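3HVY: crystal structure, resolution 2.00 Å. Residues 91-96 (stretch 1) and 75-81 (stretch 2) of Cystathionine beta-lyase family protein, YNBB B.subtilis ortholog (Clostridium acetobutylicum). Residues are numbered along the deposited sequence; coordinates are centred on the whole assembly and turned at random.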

# COMPACT_ATOMS: atom_id res chain seq x y z
N SER D 91 -21.91 17.43 -9.47
CA SER D 91 -21.31 16.24 -8.91
C SER D 91 -20.08 15.77 -9.65
O SER D 91 -19.80 16.20 -10.78
CB SER D 91 -22.29 15.05 -8.95
OG SER D 91 -23.54 15.45 -8.53
N ALA D 92 -19.40 14.82 -9.01
CA ALA D 92 -18.23 14.18 -9.58
C ALA D 92 -18.09 12.86 -8.88
O ALA D 92 -18.62 12.66 -7.76
CB ALA D 92 -16.94 15.02 -9.47
N PHE D 93 -17.37 11.97 -9.55
CA PHE D 93 -17.20 10.57 -9.18
C PHE D 93 -15.81 10.17 -9.67
O PHE D 93 -15.58 9.97 -10.88
CB PHE D 93 -18.29 9.74 -9.83
CG PHE D 93 -18.19 8.25 -9.57
CD1 PHE D 93 -18.53 7.70 -8.34
CD2 PHE D 93 -17.78 7.41 -10.58
CE1 PHE D 93 -18.48 6.36 -8.13
CE2 PHE D 93 -17.70 6.05 -10.34
CZ PHE D 93 -18.09 5.53 -9.11
N VAL D 94 -14.88 10.12 -8.72
CA VAL D 94 -13.49 9.87 -8.94
C VAL D 94 -13.13 8.60 -8.18
O VAL D 94 -13.37 8.48 -6.95
CB VAL D 94 -12.63 11.04 -8.39
CG1 VAL D 94 -11.15 10.84 -8.80
CG2 VAL D 94 -13.20 12.40 -8.80
N ARG D 95 -12.55 7.63 -8.89
CA ARG D 95 -12.31 6.34 -8.28
C ARG D 95 -11.10 5.70 -8.89
O ARG D 95 -10.84 5.84 -10.10
CB ARG D 95 -13.48 5.39 -8.52
CG ARG D 95 -14.77 5.76 -7.85
CD ARG D 95 -14.70 5.58 -6.35
NE ARG D 95 -15.99 5.81 -5.69
CZ ARG D 95 -16.49 7.00 -5.40
NH1 ARG D 95 -15.84 8.10 -5.74
NH2 ARG D 95 -17.67 7.10 -4.80
N PRO D 96 -10.34 4.98 -8.07
CA PRO D 96 -9.19 4.20 -8.57
C PRO D 96 -9.69 2.93 -9.30
O PRO D 96 -8.96 2.26 -10.04
CB PRO D 96 -8.46 3.80 -7.27
CG PRO D 96 -9.60 3.67 -6.28
CD PRO D 96 -10.51 4.83 -6.62
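Stretch 2 (75-81) GRDSLDR

Residues 75-81 are helical throughout, within a longer helix. The helix packs on strand 91-95 with N-to-C directions 131° apart, and the axes approach to 7.1 Å. Backbones come closest at Ala92 and Asp80, whose CA atoms are 5.0 Å apart. The CB of Asp80 rests 3.3 Å from the O of Ala92.

Asp80 carries most of the polar contact. OD1 of Asp80 accepts a hydrogen bond from the backbone N of Val94 at 2.9 Å. OD2 of Asp80 forms a salt bridge with NH1 of Arg95 at 3.0 Å, meeting the edge of the guanidinium almost straight along the N-H. A weak bond also runs from Arg95 NH1 to Asp80 OD1, at 3.3 Å. Arg95 NH1 also donates to the O of Val94 at 2.8 Å, so this nitrogen ties the strand to the helix.

CD of Arg76 covers one guanidinium face, 3.5 Å from Arg95 CZ. Arg95 NH2 lies 3.7 Å from Arg76 NE, a close pair of like charges. Asp77 offsets it: OD1 of Asp77 accepts from Arg76 NE at 3.0 Å in a salt bridge. Water 2 donates to Asp77 OD1 (2.6 Å) and Asp80 OD2 (2.5 Å). Water 1 lies between the strand and the helix, its O 2.9 Å from the O of Arg76 and 2.7 Å from the O of Val94. Val94 CG1 meets Leu79 CD2 at 4.0 Å, an apolar contact.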

# COMPACT_ATOMS: atom_id res chain seq x y z
N GLY D 75 -12.39 10.62 2.71
CA GLY D 75 -11.42 11.01 1.70
C GLY D 75 -11.96 10.94 0.28
O GLY D 75 -11.90 11.90 -0.50
N ARG D 76 -12.53 9.80 -0.04
CA ARG D 76 -13.13 9.53 -1.31
C ARG D 76 -14.25 10.53 -1.61
O ARG D 76 -14.29 11.12 -2.68
CB ARG D 76 -13.71 8.14 -1.25
CG ARG D 76 -14.39 7.67 -2.50
CD ARG D 76 -15.22 6.42 -2.23
NE ARG D 76 -16.32 6.70 -1.33
CZ ARG D 76 -17.02 5.81 -0.63
NH1 ARG D 76 -16.81 4.53 -0.77
NH2 ARG D 76 -17.94 6.23 0.22
N ASP D 77 -15.16 10.70 -0.65
CA ASP D 77 -16.32 11.56 -0.84
C ASP D 77 -15.95 13.02 -0.95
O ASP D 77 -16.56 13.77 -1.69
CB ASP D 77 -17.34 11.32 0.27
CG ASP D 77 -17.93 9.91 0.21
OD1 ASP D 77 -17.89 9.25 -0.87
OD2 ASP D 77 -18.38 9.46 1.26
N SER D 78 -14.93 13.44 -0.23
CA SER D 78 -14.49 14.82 -0.33
C SER D 78 -13.72 15.08 -1.61
O SER D 78 -13.73 16.22 -2.15
CB SER D 78 -13.61 15.18 0.88
OG SER D 78 -14.37 15.29 2.08
N LEU D 79 -13.02 14.06 -2.13
CA LEU D 79 -12.31 14.27 -3.43
C LEU D 79 -13.34 14.51 -4.50
O LEU D 79 -13.18 15.37 -5.35
CB LEU D 79 -11.37 13.16 -3.81
CG LEU D 79 -10.51 13.39 -5.07
CD1 LEU D 79 -9.61 14.59 -4.90
CD2 LEU D 79 -9.67 12.15 -5.30
N ASP D 80 -14.40 13.72 -4.51
CA ASP D 80 -15.52 14.01 -5.42
C ASP D 80 -16.01 15.46 -5.31
O ASP D 80 -16.29 16.10 -6.32
CB ASP D 80 -16.68 13.09 -5.15
CG ASP D 80 -16.39 11.63 -5.49
OD1 ASP D 80 -15.36 11.35 -6.11
OD2 ASP D 80 -17.21 10.73 -5.08
N ARG D 81 -16.17 15.99 -4.08
CA ARG D 81 -16.63 17.37 -3.93
C ARG D 81 -15.59 18.37 -4.45
O ARG D 81 -15.94 19.36 -5.10
CB ARG D 81 -16.98 17.67 -2.49
CG ARG D 81 -18.27 17.00 -2.08
CD ARG D 81 -18.77 17.50 -0.72
NE ARG D 81 -18.02 16.89 0.38
CZ ARG D 81 -18.29 15.68 0.89
NH1 ARG D 81 -19.31 14.94 0.49
NH2 ARG D 81 -17.53 15.22 1.86
O HOH W 1 -12.72 9.91 -4.76
O HOH W 2 -18.67 9.84 -3.25